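Local structure of LysR family transcriptional regulator (Vibrio vulnificus, 5FHK) at residues D78-S83 / I149-D154; E97-H102 / V123-R128; I116-E121 / L170-A175. The protein is probably a sequence-specific DNA-binding transcription factor of the LysR family that regulates virulence genes, the chain here being its regulatory, substrate-binding-type domain. All coordinates share one frame; numbering follows the deposited sequence.

Interaction 1: D78-S83 / I149-D154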
ATOM      1  N   ASP A  78     -13.681  -9.630   7.801  1.00 27.15           N
ATOM      2  CA  ASP A  78     -13.958  -8.215   7.624  1.00 25.29           C
ATOM      3  C   ASP A  78     -15.117  -7.772   8.512  1.00 24.70           C
ATOM      4  O   ASP A  78     -16.129  -8.467   8.624  1.00 26.22           O
ATOM      5  CB  ASP A  78     -14.263  -7.924   6.160  1.00 24.59           C
ATOM      6  CG  ASP A  78     -13.290  -8.624   5.213  1.00 27.19           C
ATOM      7  OD1 ASP A  78     -12.059  -8.513   5.417  1.00 26.33           O
ATOM      8  OD2 ASP A  78     -13.760  -9.326   4.290  1.00 29.67           O
ATOM      9  N   ILE A  79     -14.956  -6.601   9.135  1.00 25.08           N
ATOM     10  CA  ILE A  79     -15.902  -6.074  10.108  1.00 23.84           C
ATOM     11  C   ILE A  79     -16.122  -4.601   9.810  1.00 25.49           C
ATOM     12  O   ILE A  79     -15.275  -3.927   9.219  1.00 27.50           O
ATOM     13  CB  ILE A  79     -15.409  -6.235  11.557  1.00 22.05           C
ATOM     14  CG1 ILE A  79     -14.131  -5.429  11.751  1.00 21.52           C
ATOM     15  CG2 ILE A  79     -15.120  -7.724  11.887  1.00 19.01           C
ATOM     16  CD1 ILE A  79     -13.560  -5.578  13.125  1.00 24.71           C
ATOM     17  N   LEU A  80     -17.260  -4.097  10.259  1.00 22.71           N
ATOM     18  CA  LEU A  80     -17.631  -2.706  10.043  1.00 21.77           C
ATOM     19  C   LEU A  80     -17.103  -1.869  11.194  1.00 22.81           C
ATOM     20  O   LEU A  80     -17.242  -2.269  12.353  1.00 26.60           O
ATOM     21  CB  LEU A  80     -19.148  -2.583   9.939  1.00 20.79           C
ATOM     22  CG  LEU A  80     -19.805  -3.325   8.765  1.00 22.30           C
ATOM     23  CD1 LEU A  80     -21.342  -3.390   8.934  1.00 24.15           C
ATOM     24  CD2 LEU A  80     -19.439  -2.671   7.440  1.00 22.80           C
ATOM     25  N   VAL A  81     -16.472  -0.729  10.874  1.00 17.86           N
ATOM     26  CA  VAL A  81     -15.961   0.201  11.880  1.00 18.55           C
ATOM     27  C   VAL A  81     -16.159   1.651  11.438  1.00 19.00           C
ATOM     28  O   VAL A  81     -16.446   1.942  10.275  1.00 18.16           O
ATOM     29  CB  VAL A  81     -14.463  -0.026  12.221  1.00 16.63           C
ATOM     30  CG1 VAL A  81     -14.262  -1.376  12.869  1.00 19.29           C
ATOM     31  CG2 VAL A  81     -13.564   0.100  10.958  1.00 15.54           C
ATOM     32  N   ALA A  82     -16.014   2.564  12.409  1.00 19.92           N
ATOM     33  CA  ALA A  82     -16.023   4.012  12.212  1.00 16.68           C
ATOM     34  C   ALA A  82     -15.320   4.651  13.412  1.00 21.22           C
ATOM     35  O   ALA A  82     -15.213   4.043  14.482  1.00 21.34           O
ATOM     36  CB  ALA A  82     -17.454   4.554  12.057  1.00 17.41           C
ATOM     37  N   SER A  83     -14.850   5.885  13.243  1.00 20.07           N
ATOM     38  CA  SER A  83     -14.191   6.547  14.372  1.00 22.00           C
ATOM     39  C   SER A  83     -15.213   6.966  15.435  1.00 23.16           C
ATOM     40  O   SER A  83     -16.407   7.045  15.163  1.00 26.67           O
ATOM     41  CB  SER A  83     -13.394   7.759  13.893  1.00 23.18           C
ATOM     42  OG  SER A  83     -14.233   8.886  13.731  1.00 25.44           O
ATOM     43  N   ILE A 149     -18.404   5.122   7.595  1.00 19.20           N
ATOM     44  CA  ILE A 149     -18.341   3.694   7.901  1.00 19.94           C
ATOM     45  C   ILE A 149     -17.621   2.968   6.774  1.00 21.54           C
ATOM     46  O   ILE A 149     -17.883   3.225   5.590  1.00 24.75           O
ATOM     47  CB  ILE A 149     -19.762   3.120   8.072  1.00 22.00           C
ATOM     48  CG1 ILE A 149     -20.474   3.715   9.296  1.00 18.98           C
ATOM     49  CG2 ILE A 149     -19.746   1.574   8.089  1.00 18.29           C
ATOM     50  CD1 ILE A 149     -21.931   3.596   9.190  1.00 20.01           C
ATOM     51  N   THR A 150     -16.729   2.048   7.129  1.00 20.49           N
ATOM     52  CA  THR A 150     -16.068   1.192   6.153  1.00 24.26           C
ATOM     53  C   THR A 150     -16.126  -0.262   6.595  1.00 23.13           C
ATOM     54  O   THR A 150     -16.434  -0.589   7.740  1.00 25.63           O
ATOM     55  CB  THR A 150     -14.598   1.575   5.949  1.00 27.99           C
ATOM     56  OG1 THR A 150     -14.027   0.657   5.014  1.00 32.72           O
ATOM     57  CG2 THR A 150     -13.841   1.465   7.279  1.00 25.89           C
ATOM     58  N   LEU A 151     -15.812  -1.140   5.657  1.00 23.66           N
ATOM     59  CA  LEU A 151     -15.648  -2.556   5.938  1.00 20.69           C
ATOM     60  C   LEU A 151     -14.183  -2.900   5.717  1.00 16.76           C
ATOM     61  O   LEU A 151     -13.611  -2.573   4.673  1.00 16.95           O
ATOM     62  CB  LEU A 151     -16.535  -3.410   5.048  1.00 22.14           C
ATOM     63  CG  LEU A 151     -16.323  -4.904   5.296  1.00 24.05           C
ATOM     64  CD1 LEU A 151     -17.044  -5.272   6.553  1.00 22.35           C
ATOM     65  CD2 LEU A 151     -16.881  -5.733   4.131  1.00 26.19           C
ATOM     66  N   MET A 152     -13.581  -3.554   6.699  1.00 17.88           N
ATOM     67  CA  MET A 152     -12.138  -3.608   6.724  1.00 19.05           C
ATOM     68  C   MET A 152     -11.704  -4.951   7.294  1.00 23.09           C
ATOM     69  O   MET A 152     -12.333  -5.442   8.251  1.00 24.81           O
ATOM     70  CB  MET A 152     -11.601  -2.454   7.573  1.00 19.08           C
ATOM     71  CG  MET A 152     -10.115  -2.262   7.587  1.00 22.96           C
ATOM     72  SD  MET A 152      -9.493  -1.436   6.125  1.00 26.97           S
ATOM     73  CE  MET A 152     -10.559  -0.009   6.037  1.00 22.29           C
ATOM     74  N   PRO A 153     -10.660  -5.571   6.737  1.00 22.62           N
ATOM     75  CA  PRO A 153     -10.152  -6.820   7.322  1.00 23.79           C
ATOM     76  C   PRO A 153      -9.654  -6.583   8.739  1.00 26.01           C
ATOM     77  O   PRO A 153      -8.812  -5.709   8.972  1.00 29.26           O
ATOM     78  CB  PRO A 153      -9.001  -7.221   6.384  1.00 21.39           C
ATOM     79  CG  PRO A 153      -9.168  -6.393   5.144  1.00 23.87           C
ATOM     80  CD  PRO A 153      -9.820  -5.108   5.623  1.00 23.96           C
ATOM     81  N   ASP A 154     -10.148  -7.402   9.680  1.00 25.19           N
ATOM     82  CA  ASP A 154      -9.913  -7.156  11.108  1.00 27.68           C
ATOM     83  C   ASP A 154      -8.429  -7.058  11.451  1.00 24.71           C
ATOM     84  O   ASP A 154      -8.042  -6.228  12.285  1.00 24.55           O
ATOM     85  CB  ASP A 154     -10.576  -8.241  11.968  1.00 31.76           C
ATOM     86  CG  ASP A 154     -10.122  -9.655  11.607  1.00 35.71           C
ATOM     87  OD1 ASP A 154      -9.263  -9.819  10.706  1.00 34.70           O
ATOM     88  OD2 ASP A 154     -10.642 -10.611  12.233  1.00 38.03           O
TER
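Two antiparallel strands, 78-82 and 149-153, meet edge to edge in the central sheet of one lobe of the LysR regulatory domain, whose fold is of the periplasmic-binding-protein type. The short axes run at 145° to each other. Two hydrogen-bonded pairs fix the register: Ile79 with Met152 and Val81 with Thr150. Ile79 N reaches Met152 O at 3.0 Å, with the donor lifted out of the carbonyl plane, and Val81 N reaches Thr150 O at 3.1 Å, nearly along the C=O axis. Each pair also returns a bond from the other strand. Between them, Leu80 lies opposite Leu151 in a non-hydrogen-bonded pair, and Leu80 CA sends a C-H toward Thr150 O at 3.3 Å.

On the face carrying Asp78, Leu80, Leu151 and Pro153, the leucines cross obliquely, Leu80 CD2 touching Leu151 CD1 at 3.6 Å. With its CG anti to the backbone N (chi1 178°), Leu151 lays CD1 over the backbone of Ile79, 3.5 Å from Ile79 C. Asp78 OD1 rests on the proline, 3.2 Å from Pro153 CA, and the same oxygen forms a salt bridge with Arg178, which would offset its buried negative charge. On the face of Ile79 and Val81, Val81 CG2 lies 3.9 Å from Thr150 CG2, the two side chains lying side by side and pointing the same way; Thr150 OG1 bonds to Leu105 O.

Helix 136-144 packs against Thr150, Met152 and Pro153, whereas Trp113 of strand 113-117 touches Leu80, Ile149 and Leu151. Strand 149-153 continues the sheet into strand 104-107, and strand 68-82 pairs further with strands 167-168 and 178-185.

Interaction 2: E97-H102 / V123-R128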
ATOM      1  N   GLU A  97     -29.455  -2.842   7.074  1.00 41.20           N
ATOM      2  CA  GLU A  97     -30.152  -2.093   6.041  1.00 45.41           C
ATOM      3  C   GLU A  97     -30.029  -0.594   6.248  1.00 44.98           C
ATOM      4  O   GLU A  97     -30.189   0.163   5.289  1.00 45.92           O
ATOM      5  CB  GLU A  97     -31.628  -2.497   5.991  1.00 50.90           C
ATOM      6  CG  GLU A  97     -31.897  -3.728   5.125  1.00 53.22           C
ATOM      7  CD  GLU A  97     -31.579  -3.497   3.649  1.00 56.32           C
ATOM      8  OE1 GLU A  97     -31.827  -2.381   3.143  1.00 58.12           O
ATOM      9  OE2 GLU A  97     -31.070  -4.437   2.994  1.00 57.06           O
ATOM     10  N   ASP A  98     -29.727  -0.155   7.468  1.00 43.49           N
ATOM     11  CA  ASP A  98     -29.547   1.263   7.738  1.00 41.88           C
ATOM     12  C   ASP A  98     -28.282   1.834   7.108  1.00 41.08           C
ATOM     13  O   ASP A  98     -28.103   3.056   7.130  1.00 41.92           O
ATOM     14  CB  ASP A  98     -29.535   1.502   9.245  1.00 42.20           C
ATOM     15  CG  ASP A  98     -30.830   1.065   9.923  1.00 46.24           C
ATOM     16  OD1 ASP A  98     -31.904   1.110   9.273  1.00 47.32           O
ATOM     17  OD2 ASP A  98     -30.775   0.677  11.111  1.00 48.63           O
ATOM     18  N   LEU A  99     -27.416   0.996   6.527  1.00 38.21           N
ATOM     19  CA  LEU A  99     -26.189   1.514   5.928  1.00 32.98           C
ATOM     20  C   LEU A  99     -26.479   2.514   4.811  1.00 35.93           C
ATOM     21  O   LEU A  99     -25.685   3.441   4.586  1.00 35.22           O
ATOM     22  CB  LEU A  99     -25.332   0.364   5.417  1.00 26.35           C
ATOM     23  CG  LEU A  99     -24.857  -0.598   6.510  1.00 24.43           C
ATOM     24  CD1 LEU A  99     -23.960  -1.660   5.912  1.00 23.92           C
ATOM     25  CD2 LEU A  99     -24.135   0.171   7.591  1.00 22.41           C
ATOM     26  N   HIS A 100     -27.627   2.373   4.140  1.00 38.71           N
ATOM     27  CA  HIS A 100     -27.967   3.261   3.030  1.00 43.92           C
ATOM     28  C   HIS A 100     -27.978   4.729   3.439  1.00 45.62           C
ATOM     29  O   HIS A 100     -27.651   5.598   2.627  1.00 49.41           O
ATOM     30  CB  HIS A 100     -29.317   2.861   2.453  1.00 47.31           C
ATOM     31  CG  HIS A 100     -29.313   1.496   1.848  1.00 51.10           C
ATOM     32  ND1 HIS A 100     -29.775   0.382   2.515  1.00 52.58           N
ATOM     33  CD2 HIS A 100     -28.875   1.059   0.645  1.00 52.00           C
ATOM     34  CE1 HIS A 100     -29.630  -0.683   1.745  1.00 52.66           C
ATOM     35  NE2 HIS A 100     -29.089  -0.297   0.603  1.00 52.61           N
ATOM     36  N   ASP A 101     -28.308   5.022   4.692  1.00 45.21           N
ATOM     37  CA  ASP A 101     -28.448   6.390   5.163  1.00 47.27           C
ATOM     38  C   ASP A 101     -27.190   6.918   5.843  1.00 45.29           C
ATOM     39  O   ASP A 101     -27.265   7.916   6.573  1.00 44.53           O
ATOM     40  CB  ASP A 101     -29.639   6.480   6.106  1.00 52.96           C
ATOM     41  CG  ASP A 101     -30.908   5.935   5.472  1.00 58.93           C
ATOM     42  OD1 ASP A 101     -31.175   6.287   4.301  1.00 60.84           O
ATOM     43  OD2 ASP A 101     -31.623   5.145   6.130  1.00 61.05           O
ATOM     44  N   HIS A 102     -26.038   6.282   5.601  1.00 38.89           N
ATOM     45  CA  HIS A 102     -24.778   6.641   6.228  1.00 31.83           C
ATOM     46  C   HIS A 102     -23.720   6.862   5.153  1.00 28.34           C
ATOM     47  O   HIS A 102     -23.815   6.328   4.042  1.00 23.54           O
ATOM     48  CB  HIS A 102     -24.306   5.548   7.195  1.00 29.10           C
ATOM     49  CG  HIS A 102     -24.884   5.666   8.568  1.00 31.76           C
ATOM     50  ND1 HIS A 102     -24.252   6.353   9.583  1.00 31.03           N
ATOM     51  CD2 HIS A 102     -26.035   5.188   9.098  1.00 31.89           C
ATOM     52  CE1 HIS A 102     -24.997   6.306  10.673  1.00 31.82           C
ATOM     53  NE2 HIS A 102     -26.080   5.601  10.407  1.00 32.44           N
ATOM     54  N   VAL A 123     -27.358  -9.396   3.995  1.00 40.41           N
ATOM     55  CA  VAL A 123     -27.618  -8.108   3.370  1.00 39.58           C
ATOM     56  C   VAL A 123     -26.423  -7.755   2.490  1.00 37.18           C
ATOM     57  O   VAL A 123     -25.273  -7.884   2.925  1.00 37.11           O
ATOM     58  CB  VAL A 123     -27.880  -7.028   4.436  1.00 38.66           C
ATOM     59  CG1 VAL A 123     -27.689  -5.634   3.853  1.00 40.92           C
ATOM     60  CG2 VAL A 123     -29.288  -7.191   5.012  1.00 37.35           C
ATOM     61  N   VAL A 124     -26.691  -7.315   1.255  1.00 36.80           N
ATOM     62  CA  VAL A 124     -25.657  -6.902   0.307  1.00 37.84           C
ATOM     63  C   VAL A 124     -25.739  -5.390   0.134  1.00 39.84           C
ATOM     64  O   VAL A 124     -26.821  -4.854  -0.133  1.00 41.91           O
ATOM     65  CB  VAL A 124     -25.815  -7.620  -1.048  1.00 39.89           C
ATOM     66  CG1 VAL A 124     -24.713  -7.191  -2.006  1.00 40.44           C
ATOM     67  CG2 VAL A 124     -25.766  -9.125  -0.843  1.00 39.85           C
ATOM     68  N   ASN A 125     -24.609  -4.695   0.299  1.00 37.08           N
ATOM     69  CA  ASN A 125     -24.562  -3.249   0.098  1.00 34.66           C
ATOM     70  C   ASN A 125     -23.708  -2.907  -1.114  1.00 34.45           C
ATOM     71  O   ASN A 125     -22.505  -3.198  -1.141  1.00 35.74           O
ATOM     72  CB  ASN A 125     -24.027  -2.517   1.322  1.00 32.20           C
ATOM     73  CG  ASN A 125     -24.131  -1.014   1.176  1.00 31.67           C
ATOM     74  OD1 ASN A 125     -23.359  -0.401   0.420  1.00 33.64           O
ATOM     75  ND2 ASN A 125     -25.079  -0.405   1.891  1.00 27.62           N
ATOM     76  N   VAL A 126     -24.327  -2.241  -2.083  1.00 33.97           N
ATOM     77  CA  VAL A 126     -23.707  -1.862  -3.340  1.00 38.19           C
ATOM     78  C   VAL A 126     -23.688  -0.349  -3.528  1.00 42.48           C
ATOM     79  O   VAL A 126     -23.360   0.132  -4.614  1.00 44.01           O
ATOM     80  CB  VAL A 126     -24.409  -2.555  -4.527  1.00 39.31           C
ATOM     81  CG1 VAL A 126     -24.328  -4.066  -4.391  1.00 37.70           C
ATOM     82  CG2 VAL A 126     -25.850  -2.118  -4.609  1.00 41.40           C
ATOM     83  N   ASP A 127     -24.049   0.413  -2.492  1.00 42.72           N
ATOM     84  CA  ASP A 127     -24.050   1.868  -2.590  1.00 41.16           C
ATOM     85  C   ASP A 127     -22.649   2.390  -2.881  1.00 35.81           C
ATOM     86  O   ASP A 127     -21.650   1.834  -2.426  1.00 33.66           O
ATOM     87  CB  ASP A 127     -24.539   2.506  -1.289  1.00 44.03           C
ATOM     88  CG  ASP A 127     -25.781   1.852  -0.736  1.00 46.24           C
ATOM     89  OD1 ASP A 127     -26.438   1.073  -1.455  1.00 48.18           O
ATOM     90  OD2 ASP A 127     -26.091   2.120   0.440  1.00 47.03           O
ATOM     91  N   ARG A 128     -22.578   3.479  -3.635  1.00 34.65           N
ATOM     92  CA  ARG A 128     -21.297   4.124  -3.825  1.00 35.72           C
ATOM     93  C   ARG A 128     -20.898   4.826  -2.539  1.00 34.79           C
ATOM     94  O   ARG A 128     -21.720   5.481  -1.888  1.00 36.28           O
ATOM     95  CB  ARG A 128     -21.331   5.121  -4.980  1.00 40.34           C
ATOM     96  CG  ARG A 128     -19.935   5.577  -5.406  1.00 41.91           C
ATOM     97  CD  ARG A 128     -19.954   6.297  -6.725  1.00 45.91           C
ATOM     98  NE  ARG A 128     -20.944   5.691  -7.602  1.00 52.15           N
ATOM     99  CZ  ARG A 128     -21.637   6.361  -8.514  1.00 55.83           C
ATOM    100  NH1 ARG A 128     -21.438   7.663  -8.670  1.00 55.64           N
ATOM    101  NH2 ARG A 128     -22.531   5.729  -9.262  1.00 58.76           N
TER
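The carboxylate of Asp127 comes obliquely to the CD2 corner of the His100 imidazole, Asp127 OD2 lying 3.0 Å from His100 CD2 and Asp127 OD1 3.2 Å from the same carbon. The side chains cross at about a right angle with ring and carboxylate planes 42° apart, and no hydrogen bond joins the two segments. Asn125 ND2 stands over one face of the imidazole, offset toward its rim, and touches Leu99 CB at 3.6 Å. Farther along, the Glu97 chain bends at chi2 (-64°) and brings OE2 to 3.7 Å from Val123 CG1, so a carboxylate lies against a branched apolar side chain.

The contact joins the 3-10 turn 98-100 to the end of strand 122-125, an outer strand of the small three-stranded antiparallel sheet in this regulatory domain. The strand ends in an Asx turn: Asn125 OD1 accepts from Asp127 N at 3.1 Å, the donor well above the amide plane. Asn125 ND2 gives Asp127 OD2 a weak bond, so the amide links to Asp127 through both of its ends.

Rotation of the imidazole is set within its own segment, His100 ND1 donating to Glu97 O at 2.8 Å, on a carbonyl lone pair and close to the ring plane. This leaves CD2 as the atom turned to the carboxylate. In the next shell Lys106 NZ bonds both Asn125 OD1 and Asp127 O, tying the Asn125 side chain to the Asp127 backbone and holding the turn. Trp113 touches Leu99 and Asn125, while Leu104 touches Asn125 and Asp127.

Interaction 3: I116-E121 / L170-A175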
ATOM      1  N   ILE A 116     -23.486 -10.947   6.937  1.00 28.03           N
ATOM      2  CA  ILE A 116     -24.310 -11.953   7.591  1.00 31.78           C
ATOM      3  C   ILE A 116     -24.431 -11.579   9.063  1.00 32.55           C
ATOM      4  O   ILE A 116     -23.537 -10.946   9.637  1.00 31.38           O
ATOM      5  CB  ILE A 116     -23.731 -13.378   7.436  1.00 34.76           C
ATOM      6  CG1 ILE A 116     -22.564 -13.595   8.413  1.00 35.57           C
ATOM      7  CG2 ILE A 116     -23.264 -13.624   6.008  1.00 35.44           C
ATOM      8  CD1 ILE A 116     -22.326 -15.055   8.815  1.00 38.15           C
ATOM      9  N   ASN A 117     -25.551 -11.938   9.674  1.00 33.28           N
ATOM     10  CA  ASN A 117     -25.695 -11.718  11.109  1.00 34.89           C
ATOM     11  C   ASN A 117     -25.750 -13.062  11.833  1.00 37.77           C
ATOM     12  O   ASN A 117     -25.633 -14.130  11.216  1.00 39.29           O
ATOM     13  CB  ASN A 117     -26.915 -10.841  11.418  1.00 33.70           C
ATOM     14  CG  ASN A 117     -28.237 -11.546  11.171  1.00 36.29           C
ATOM     15  OD1 ASN A 117     -28.282 -12.677  10.678  1.00 37.88           O
ATOM     16  ND2 ASN A 117     -29.334 -10.861  11.498  1.00 36.76           N
ATOM     17  N   SER A 118     -25.944 -12.987  13.153  1.00 39.90           N
ATOM     18  CA  SER A 118     -25.937 -14.183  13.995  1.00 43.97           C
ATOM     19  C   SER A 118     -27.014 -15.175  13.575  1.00 49.25           C
ATOM     20  O   SER A 118     -26.790 -16.392  13.609  1.00 52.55           O
ATOM     21  CB  SER A 118     -26.132 -13.789  15.460  1.00 42.68           C
ATOM     22  OG  SER A 118     -27.325 -13.032  15.611  1.00 42.31           O
ATOM     23  N   LYS A 119     -28.191 -14.676  13.189  1.00 51.78           N
ATOM     24  CA  LYS A 119     -29.324 -15.527  12.837  1.00 54.82           C
ATOM     25  C   LYS A 119     -29.284 -16.037  11.400  1.00 54.65           C
ATOM     26  O   LYS A 119     -30.105 -16.892  11.044  1.00 54.08           O
ATOM     27  CB  LYS A 119     -30.638 -14.775  13.077  1.00 59.39           C
ATOM     28  CG  LYS A 119     -30.885 -14.432  14.536  1.00 63.75           C
ATOM     29  CD  LYS A 119     -31.115 -12.935  14.741  1.00 65.37           C
ATOM     30  CE  LYS A 119     -31.068 -12.562  16.229  1.00 65.18           C
ATOM     31  NZ  LYS A 119     -29.695 -12.715  16.808  1.00 62.80           N
ATOM     32  N   GLY A 120     -28.360 -15.546  10.571  1.00 52.17           N
ATOM     33  CA  GLY A 120     -28.206 -16.033   9.214  1.00 51.07           C
ATOM     34  C   GLY A 120     -28.752 -15.142   8.116  1.00 46.15           C
ATOM     35  O   GLY A 120     -28.670 -15.525   6.943  1.00 43.74           O
ATOM     36  N   GLU A 121     -29.310 -13.981   8.445  1.00 46.78           N
ATOM     37  CA  GLU A 121     -29.773 -13.063   7.411  1.00 47.58           C
ATOM     38  C   GLU A 121     -28.588 -12.450   6.673  1.00 46.37           C
ATOM     39  O   GLU A 121     -27.549 -12.157   7.272  1.00 44.52           O
ATOM     40  CB  GLU A 121     -30.638 -11.955   8.017  1.00 49.62           C
ATOM     41  CG  GLU A 121     -31.279 -11.029   6.976  1.00 52.66           C
ATOM     42  CD  GLU A 121     -31.923  -9.773   7.572  1.00 54.95           C
ATOM     43  OE1 GLU A 121     -31.933  -9.634   8.822  1.00 55.35           O
ATOM     44  OE2 GLU A 121     -32.425  -8.932   6.779  1.00 54.96           O
ATOM     45  N   LEU A 170     -22.405  -2.238  14.250  1.00 27.44           N
ATOM     46  CA  LEU A 170     -23.238  -3.378  13.864  1.00 28.19           C
ATOM     47  C   LEU A 170     -22.530  -4.664  14.272  1.00 31.79           C
ATOM     48  O   LEU A 170     -22.232  -5.518  13.428  1.00 32.53           O
ATOM     49  CB  LEU A 170     -23.537  -3.364  12.360  1.00 26.14           C
ATOM     50  CG  LEU A 170     -24.583  -2.387  11.828  1.00 26.27           C
ATOM     51  CD1 LEU A 170     -24.471  -2.256  10.305  1.00 23.20           C
ATOM     52  CD2 LEU A 170     -25.995  -2.851  12.224  1.00 28.66           C
ATOM     53  N   PRO A 171     -22.222  -4.835  15.559  1.00 34.93           N
ATOM     54  CA  PRO A 171     -21.316  -5.928  15.945  1.00 32.21           C
ATOM     55  C   PRO A 171     -21.921  -7.311  15.754  1.00 28.29           C
ATOM     56  O   PRO A 171     -21.174  -8.302  15.751  1.00 25.70           O
ATOM     57  CB  PRO A 171     -21.014  -5.640  17.424  1.00 32.55           C
ATOM     58  CG  PRO A 171     -21.887  -4.491  17.831  1.00 33.30           C
ATOM     59  CD  PRO A 171     -22.865  -4.215  16.729  1.00 34.56           C
ATOM     60  N   ASP A 172     -23.235  -7.407  15.581  1.00 28.56           N
ATOM     61  CA  ASP A 172     -23.870  -8.672  15.231  1.00 33.50           C
ATOM     62  C   ASP A 172     -23.709  -9.023  13.752  1.00 35.61           C
ATOM     63  O   ASP A 172     -24.139 -10.102  13.340  1.00 38.94           O
ATOM     64  CB  ASP A 172     -25.359  -8.632  15.604  1.00 38.34           C
ATOM     65  CG  ASP A 172     -26.001 -10.020  15.661  1.00 44.14           C
ATOM     66  OD1 ASP A 172     -25.848 -10.731  16.688  1.00 43.18           O
ATOM     67  OD2 ASP A 172     -26.677 -10.392  14.672  1.00 48.80           O
ATOM     68  N   TRP A 173     -23.098  -8.152  12.952  1.00 33.33           N
ATOM     69  CA  TRP A 173     -22.915  -8.375  11.529  1.00 33.12           C
ATOM     70  C   TRP A 173     -21.437  -8.545  11.187  1.00 32.96           C
ATOM     71  O   TRP A 173     -20.559  -7.948  11.822  1.00 33.20           O
ATOM     72  CB  TRP A 173     -23.486  -7.212  10.715  1.00 31.03           C
ATOM     73  CG  TRP A 173     -24.964  -7.106  10.808  1.00 31.75           C
ATOM     74  CD1 TRP A 173     -25.673  -6.461  11.769  1.00 35.47           C
ATOM     75  CD2 TRP A 173     -25.920  -7.667   9.903  1.00 33.85           C
ATOM     76  NE1 TRP A 173     -27.022  -6.582  11.522  1.00 38.93           N
ATOM     77  CE2 TRP A 173     -27.202  -7.322  10.383  1.00 36.68           C
ATOM     78  CE3 TRP A 173     -25.820  -8.422   8.731  1.00 34.40           C
ATOM     79  CZ2 TRP A 173     -28.376  -7.705   9.732  1.00 35.72           C
ATOM     80  CZ3 TRP A 173     -26.987  -8.809   8.091  1.00 36.27           C
ATOM     81  CH2 TRP A 173     -28.248  -8.454   8.598  1.00 36.11           C
ATOM     82  N   SER A 174     -21.177  -9.333  10.146  1.00 29.64           N
ATOM     83  CA  SER A 174     -19.813  -9.569   9.703  1.00 30.95           C
ATOM     84  C   SER A 174     -19.849 -10.228   8.343  1.00 32.52           C
ATOM     85  O   SER A 174     -20.815 -10.919   8.002  1.00 31.96           O
ATOM     86  CB  SER A 174     -19.051 -10.462  10.675  1.00 34.74           C
ATOM     87  OG  SER A 174     -19.247 -11.830  10.337  1.00 39.09           O
ATOM     88  N   ALA A 175     -18.786 -10.006   7.578  1.00 32.56           N
ATOM     89  CA  ALA A 175     -18.559 -10.771   6.367  1.00 33.08           C
ATOM     90  C   ALA A 175     -18.099 -12.180   6.728  1.00 38.86           C
ATOM     91  O   ALA A 175     -17.663 -12.453   7.854  1.00 40.47           O
ATOM     92  CB  ALA A 175     -17.515 -10.091   5.488  1.00 29.52           C
TER
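Ile116 and Ser174 form an antiparallel hydrogen-bonded pair that attaches the short 173-174 strand to the edge of strand 113-117. Ile116 N gives to Ser174 O at 2.9 Å (167° at the hydrogen), and Ser174 N gives back to Ile116 O almost along the C=O axis. Each segment carries a type I turn, Asn117 to Gly120 and Leu170 to Trp173, and the turns meet where Asp172 faces Asn117 and Ser118.

Asn117 CB sits over the six-membered ring of Trp173, 3.5 Å from its centroid and 7° off the normal, a CH-pi contact. With CG in the crowded position between N and the carbonyl carbon, Asn117 OD1 accepts from Glu121 N at 2.8 Å, tying the side chain to the residue just after the turn. The outer end of the indole reaches Glu121, whose OE1 bonds to His95; the His95 ring packs edge-to-face with Trp173.

Asp172 OD2 takes two bonds from one residue: Ser118 OG at 2.9 Å, on the syn lone pair, and Ser118 N at 3.1 Å, from above the carboxylate plane. Lys119 NZ bonds Ser118 OG but stays 4.3 Å from Asp172 OD1, beyond a salt bridge. The double grip, with a lysine nearby, would favour an ionised Asp172.

Going from the N terminus, strand 68-82 supplies 78-83, the chain then passes through 97-102, 116-121 and 123-128, and it returns to 149-154 to close interaction 1 across 65 intervening residues. Interaction 2 closes a shorter loop nested wholly inside that one. Interaction 3 starts within both loops and ends beyond them at 170-175, so it crosses each. The centres of the three interactions lie about 13 to 14 Å apart, and each interaction touches the other two. Leu170, in the second segment of interaction 3, packs on Leu80 and Leu99; Asp78 O probably bonds Ala175 N. Ile149 meets His102, and Val123 touches Trp173. Together they tie the large mixed sheet to the small antiparallel sheet and the 3-10 turn.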